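Long-range contacts in cobalamin biosynthesis protein CobN (Mycobacterium tuberculosis, PDB 7C6O), which is the large subunit of cobaltochelatase, the enzyme that inserts cobalt into the corrin ring during cobalamin biosynthesis, and probably contributes the catalytic part: residues Asp715-Ile720 with Glu796-Leu801; Gly735-Leu740 with Ala758-Leu763. All coordinates share one frame; numbering follows the deposited sequence.

Contact 1. Residues Asp715-Ile720 with Glu796-Leu801; sequences DLVLAI and EVIPRL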
loop_
_atom_site.group_PDB
_atom_site.type_symbol
_atom_site.label_atom_id
_atom_site.label_comp_id
_atom_site.label_asym_id
_atom_site.label_seq_id
_atom_site.Cartn_x
_atom_site.Cartn_y
_atom_site.Cartn_z
ATOM N N ASP A 715 -24.341 -14.608 -6.819
ATOM C CA ASP A 715 -24.401 -13.229 -6.339
ATOM C C ASP A 715 -23.084 -12.498 -6.569
ATOM O O ASP A 715 -23.078 -11.326 -6.965
ATOM C CB ASP A 715 -24.769 -13.202 -4.856
ATOM C CG ASP A 715 -26.257 -13.377 -4.619
ATOM O OD1 ASP A 715 -27.056 -12.696 -5.297
ATOM O OD2 ASP A 715 -26.627 -14.196 -3.752
ATOM N N LEU A 716 -21.957 -13.166 -6.317
ATOM C CA LEU A 716 -20.666 -12.511 -6.495
ATOM C C LEU A 716 -20.399 -12.203 -7.963
ATOM O O LEU A 716 -19.946 -11.102 -8.299
ATOM C CB LEU A 716 -19.556 -13.380 -5.908
ATOM C CG LEU A 716 -18.141 -12.798 -5.930
ATOM C CD1 LEU A 716 -18.117 -11.423 -5.286
ATOM C CD2 LEU A 716 -17.181 -13.738 -5.221
ATOM N N VAL A 717 -20.683 -13.157 -8.855
ATOM C CA VAL A 717 -20.503 -12.908 -10.283
ATOM C C VAL A 717 -21.401 -11.765 -10.741
ATOM O O VAL A 717 -20.970 -10.884 -11.497
ATOM C CB VAL A 717 -20.761 -14.193 -11.091
ATOM C CG1 VAL A 717 -20.850 -13.874 -12.576
ATOM C CG2 VAL A 717 -19.655 -15.206 -10.834
ATOM N N LEU A 718 -22.658 -11.754 -10.286
ATOM C CA LEU A 718 -23.561 -10.653 -10.612
ATOM C C LEU A 718 -22.979 -9.311 -10.188
ATOM O O LEU A 718 -23.042 -8.332 -10.941
ATOM C CB LEU A 718 -24.920 -10.867 -9.945
ATOM C CG LEU A 718 -26.026 -11.565 -10.732
ATOM C CD1 LEU A 718 -27.239 -11.770 -9.838
ATOM C CD2 LEU A 718 -26.393 -10.751 -11.963
ATOM N N ALA A 719 -22.409 -9.244 -8.982
ATOM C CA ALA A 719 -21.823 -7.993 -8.512
ATOM C C ALA A 719 -20.627 -7.588 -9.364
ATOM O O ALA A 719 -20.454 -6.406 -9.686
ATOM C CB ALA A 719 -21.417 -8.119 -7.045
ATOM N N ILE A 720 -19.792 -8.557 -9.743
ATOM C CA ILE A 720 -18.622 -8.255 -10.562
ATOM C C ILE A 720 -19.047 -7.736 -11.931
ATOM O O ILE A 720 -18.480 -6.766 -12.449
ATOM C CB ILE A 720 -17.721 -9.499 -10.678
ATOM C CG1 ILE A 720 -17.064 -9.803 -9.326
ATOM C CG2 ILE A 720 -16.673 -9.311 -11.766
ATOM C CD1 ILE A 720 -16.374 -11.146 -9.263
ATOM N N GLU A 796 -13.343 -15.334 -18.432
ATOM C CA GLU A 796 -12.394 -14.670 -17.548
ATOM C C GLU A 796 -12.795 -14.717 -16.081
ATOM O O GLU A 796 -11.997 -15.143 -15.244
ATOM C CB GLU A 796 -12.205 -13.209 -17.984
ATOM C CG GLU A 796 -11.594 -13.048 -19.361
ATOM C CD GLU A 796 -10.147 -13.499 -19.419
ATOM O OE1 GLU A 796 -9.512 -13.633 -18.348
ATOM O OE2 GLU A 796 -9.641 -13.718 -20.542
ATOM N N VAL A 797 -14.014 -14.285 -15.745
ATOM C CA VAL A 797 -14.398 -14.151 -14.340
ATOM C C VAL A 797 -14.361 -15.505 -13.639
ATOM O O VAL A 797 -13.703 -15.672 -12.606
ATOM C CB VAL A 797 -15.785 -13.497 -14.222
ATOM C CG1 VAL A 797 -16.174 -13.346 -12.758
ATOM C CG2 VAL A 797 -15.805 -12.153 -14.932
ATOM N N ILE A 798 -15.069 -16.491 -14.192
ATOM C CA ILE A 798 -15.177 -17.791 -13.525
ATOM C C ILE A 798 -13.828 -18.491 -13.396
ATOM O O ILE A 798 -13.499 -18.947 -12.288
ATOM C CB ILE A 798 -16.234 -18.661 -14.232
ATOM C CG1 ILE A 798 -17.616 -18.036 -14.065
ATOM C CG2 ILE A 798 -16.209 -20.083 -13.686
ATOM C CD1 ILE A 798 -18.053 -17.944 -12.628
ATOM N N PRO A 799 -13.014 -18.627 -14.455
ATOM C CA PRO A 799 -11.709 -19.288 -14.267
ATOM C C PRO A 799 -10.805 -18.565 -13.284
ATOM O O PRO A 799 -10.057 -19.216 -12.544
ATOM C CB PRO A 799 -11.118 -19.300 -15.683
ATOM C CG PRO A 799 -12.301 -19.242 -16.578
ATOM C CD PRO A 799 -13.266 -18.340 -15.879
ATOM N N ARG A 800 -10.852 -17.231 -13.256
ATOM C CA ARG A 800 -10.015 -16.490 -12.319
ATOM C C ARG A 800 -10.534 -16.620 -10.893
ATOM O O ARG A 800 -9.746 -16.769 -9.953
ATOM C CB ARG A 800 -9.934 -15.025 -12.741
ATOM C CG ARG A 800 -9.182 -14.821 -14.046
ATOM C CD ARG A 800 -9.334 -13.401 -14.562
ATOM N NE ARG A 800 -8.613 -13.208 -15.815
ATOM C CZ ARG A 800 -7.340 -12.839 -15.894
ATOM N NH1 ARG A 800 -6.642 -12.614 -14.787
ATOM N NH2 ARG A 800 -6.762 -12.690 -17.079
ATOM N N LEU A 801 -11.857 -16.569 -10.713
ATOM C CA LEU A 801 -12.432 -16.829 -9.395
ATOM C C LEU A 801 -12.014 -18.198 -8.876
ATOM O O LEU A 801 -11.771 -18.369 -7.675
ATOM C CB LEU A 801 -13.957 -16.724 -9.445
ATOM C CG LEU A 801 -14.573 -15.357 -9.159
ATOM C CD1 LEU A 801 -16.095 -15.411 -9.281
ATOM C CD2 LEU A 801 -14.156 -14.874 -7.776
#
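Val717 and Ile720 on one helix meet Val797, Ile798 and Leu801 on another, and Leu716 adds a last apolar touch beside them. Followed outward, Ile720 brings both of its branches to one methyl, Val797 CG1. Its CB stays behind the front and makes no close contact of its own. From there CG2 runs anti to the backbone N and lies 4.2 Å from Val797 CG1. The other branch leaves through CG1, beside the backbone N (chi1 -69°), and is carried on in extended form to CD1, which comes within 4.1 Å of the same Val797 CG1 and also approaches Leu801 CD1. The side chains of Ile720 and Val797 slide past each other in opposite directions.

Val717 works through one branch: CG2 is 3.6 Å from Ile798 CD1, where the side chains cross at about a right angle, and 3.9 Å from Leu801 CD1. Ile798 does not aim its CB at the other helix, but the turn at chi2 (-62°) brings CD1 back to Val717. Leu801 divides its methyls, CD1 going to Val717 and CD2 to Leu716 CD2 at 4.1 Å. No hydrogen bond crosses the interface. The segment axes stay 11.1 Å apart at an angle of 128°, a spacing bridged by branched side-chain ends.

Within 796-801 the helix is kinked at Pro799, whose N has no hydrogen to offer the preceding turn. Arg800 NE lies 2.7 Å from Glu796 OE1 in a salt bridge whose N-H...O bond is nearly straight, with the carboxylate at the guanidinium edge, and Arg800 NH1 also binds Leu836 O. Helices 710-722 and 784-801 share this apolar layer with helix 750-769, whose Val764 packs on Val717, while the loop residues Ile614 and Trp772 touch Leu716 and Ile798.

Contact 2. Residues Gly735-Leu740 with Ala758-Leu763; sequences GLRQAL and AKAREL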
loop_
_atom_site.group_PDB
_atom_site.type_symbol
_atom_site.label_atom_id
_atom_site.label_comp_id
_atom_site.label_asym_id
_atom_site.label_seq_id
_atom_site.Cartn_x
_atom_site.Cartn_y
_atom_site.Cartn_z
ATOM N N GLY A 735 -21.215 -3.150 -18.409
ATOM C CA GLY A 735 -21.922 -3.797 -17.324
ATOM C C GLY A 735 -23.072 -4.639 -17.844
ATOM O O GLY A 735 -23.646 -4.366 -18.898
ATOM N N LEU A 736 -23.403 -5.690 -17.092
ATOM C CA LEU A 736 -24.462 -6.598 -17.520
ATOM C C LEU A 736 -25.796 -5.869 -17.632
ATOM O O LEU A 736 -26.527 -6.036 -18.616
ATOM C CB LEU A 736 -24.576 -7.770 -16.547
ATOM C CG LEU A 736 -24.882 -9.161 -17.113
ATOM C CD1 LEU A 736 -25.638 -9.968 -16.082
ATOM C CD2 LEU A 736 -25.640 -9.125 -18.437
ATOM N N ARG A 737 -26.133 -5.053 -16.631
ATOM C CA ARG A 737 -27.396 -4.325 -16.679
ATOM C C ARG A 737 -27.336 -3.170 -17.672
ATOM O O ARG A 737 -28.375 -2.758 -18.201
ATOM C CB ARG A 737 -27.767 -3.832 -15.279
ATOM C CG ARG A 737 -27.779 -4.950 -14.241
ATOM C CD ARG A 737 -28.443 -4.535 -12.933
ATOM N NE ARG A 737 -27.898 -3.293 -12.391
ATOM C CZ ARG A 737 -28.109 -2.865 -11.151
ATOM N NH1 ARG A 737 -28.845 -3.584 -10.309
ATOM N NH2 ARG A 737 -27.582 -1.718 -10.747
ATOM N N GLN A 738 -26.139 -2.643 -17.941
ATOM C CA GLN A 738 -25.978 -1.680 -19.026
ATOM C C GLN A 738 -26.314 -2.316 -20.369
ATOM O O GLN A 738 -27.079 -1.756 -21.164
ATOM C CB GLN A 738 -24.551 -1.133 -19.041
ATOM C CG GLN A 738 -24.301 0.020 -18.088
ATOM C CD GLN A 738 -22.865 0.508 -18.140
ATOM O OE1 GLN A 738 -21.973 -0.203 -18.608
ATOM N NE2 GLN A 738 -22.634 1.727 -17.662
ATOM N N ALA A 739 -25.742 -3.493 -20.639
ATOM C CA ALA A 739 -26.055 -4.215 -21.866
ATOM C C ALA A 739 -27.525 -4.599 -21.943
ATOM O O ALA A 739 -28.028 -4.867 -23.039
ATOM C CB ALA A 739 -25.182 -5.465 -21.979
ATOM N N LEU A 740 -28.220 -4.632 -20.809
ATOM C CA LEU A 740 -29.644 -4.931 -20.778
ATOM C C LEU A 740 -30.517 -3.683 -20.780
ATOM O O LEU A 740 -31.744 -3.808 -20.731
ATOM C CB LEU A 740 -29.979 -5.788 -19.551
ATOM C CG LEU A 740 -29.479 -7.233 -19.570
ATOM C CD1 LEU A 740 -29.900 -7.960 -18.304
ATOM C CD2 LEU A 740 -29.990 -7.959 -20.807
ATOM N N ALA A 758 -33.495 -8.400 -12.097
ATOM C CA ALA A 758 -34.100 -9.723 -12.200
ATOM C C ALA A 758 -33.729 -10.396 -13.516
ATOM O O ALA A 758 -33.461 -11.602 -13.550
ATOM C CB ALA A 758 -35.619 -9.622 -12.055
ATOM N N LYS A 759 -33.708 -9.631 -14.612
ATOM C CA LYS A 759 -33.291 -10.191 -15.894
ATOM C C LYS A 759 -31.825 -10.604 -15.860
ATOM O O LYS A 759 -31.464 -11.680 -16.351
ATOM C CB LYS A 759 -33.533 -9.181 -17.017
ATOM C CG LYS A 759 -34.996 -8.887 -17.296
ATOM C CD LYS A 759 -35.144 -7.819 -18.369
ATOM C CE LYS A 759 -36.603 -7.604 -18.735
ATOM N NZ LYS A 759 -37.422 -7.244 -17.546
ATOM N N ALA A 760 -30.966 -9.757 -15.286
ATOM C CA ALA A 760 -29.551 -10.092 -15.182
ATOM C C ALA A 760 -29.339 -11.333 -14.326
ATOM O O ALA A 760 -28.553 -12.217 -14.685
ATOM C CB ALA A 760 -28.772 -8.906 -14.612
ATOM N N ARG A 761 -30.030 -11.415 -13.187
ATOM C CA ARG A 761 -29.909 -12.595 -12.338
ATOM C C ARG A 761 -30.375 -13.847 -13.069
ATOM O O ARG A 761 -29.787 -14.923 -12.912
ATOM C CB ARG A 761 -30.707 -12.401 -11.050
ATOM C CG ARG A 761 -30.507 -13.517 -10.039
ATOM C CD ARG A 761 -31.222 -13.226 -8.731
ATOM N NE ARG A 761 -30.820 -14.169 -7.695
ATOM C CZ ARG A 761 -29.757 -14.002 -6.914
ATOM N NH1 ARG A 761 -28.997 -12.925 -7.051
ATOM N NH2 ARG A 761 -29.456 -14.911 -5.997
ATOM N N GLU A 762 -31.427 -13.722 -13.879
ATOM C CA GLU A 762 -31.930 -14.871 -14.625
ATOM C C GLU A 762 -30.894 -15.377 -15.623
ATOM O O GLU A 762 -30.678 -16.589 -15.743
ATOM C CB GLU A 762 -33.231 -14.496 -15.336
ATOM C CG GLU A 762 -34.051 -15.675 -15.819
ATOM C CD GLU A 762 -35.361 -15.244 -16.449
ATOM O OE1 GLU A 762 -35.362 -14.242 -17.197
ATOM O OE2 GLU A 762 -36.391 -15.899 -16.190
ATOM N N LEU A 763 -30.236 -14.461 -16.337
ATOM C CA LEU A 763 -29.238 -14.853 -17.328
ATOM C C LEU A 763 -28.034 -15.527 -16.676
ATOM O O LEU A 763 -27.573 -16.576 -17.141
ATOM C CB LEU A 763 -28.793 -13.632 -18.134
ATOM C CG LEU A 763 -29.753 -13.094 -19.196
ATOM C CD1 LEU A 763 -29.233 -11.781 -19.759
ATOM C CD2 LEU A 763 -29.945 -14.116 -20.305
#
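Leu736, on a weakly bonded turn of helix, and Leu740, just after it, pack against Ala760 on the long helix 750-769, within an all-helical part of the chain. The small side chain of Ala760 lets the turn come close: the CA atoms of Arg737 and Ala760 are 6.3 Å apart. Leu736 has an unusual conformation, its chi1 of -142° lying away from the staggered values, and places CD1 3.6 Å from Ala760 CB.

Leu740 is more regular. Its CG sits beside the backbone N (chi1 -70°) and CD1 continues in extended form, so that this methyl reaches over the backbone of the long helix to within 3.7 Å of Ala760 N. The same CD1 touches Lys759 CB, beyond which the lysine chain leads off. The second methyl, CD2, meets Leu763 CD1 at 4.0 Å, the two leucines reaching toward each other tip to tip.

Arg737 lends only its aliphatic root, CG lying 4.1 Å from Ala760 CB. Its chain then bends at chi3, and salt bridges hold the guanidinium: Glu744 at NE, Glu757 and Asp694 at NH1. These carboxylates probably also offset the nearby charge of Arg722; a glycerol lies nearby. Leu736 and Leu740 are also backed by helix 784-801, through Val789 and Ala786. At the start of the turn, Gly735 N donates a 3.0 Å hydrogen bond to Gln738 OE1, tilted out of the amide's carbonyl plane.

Contact 2 is nested along the chain inside the loop closed by contact 1, and their centres are 14 Å apart. Helix 710-722 joins them directly. Asp715 OD1 forms a 2.6 Å salt bridge with Arg761 NH1, while Leu718 lies beside that arginine and brings CD2 to 3.8 Å from Ala760 O and 4.3 Å from Leu736 CD1. Neither Asp715 nor Leu718 touches 796-801, so helix 710-722 presents different faces to the two contacts. Both lie well out from the centre of the chain, about 25 Å and 34 Å from it to the contact centres, and neither includes Asp125 or Ser127 of the sodium site.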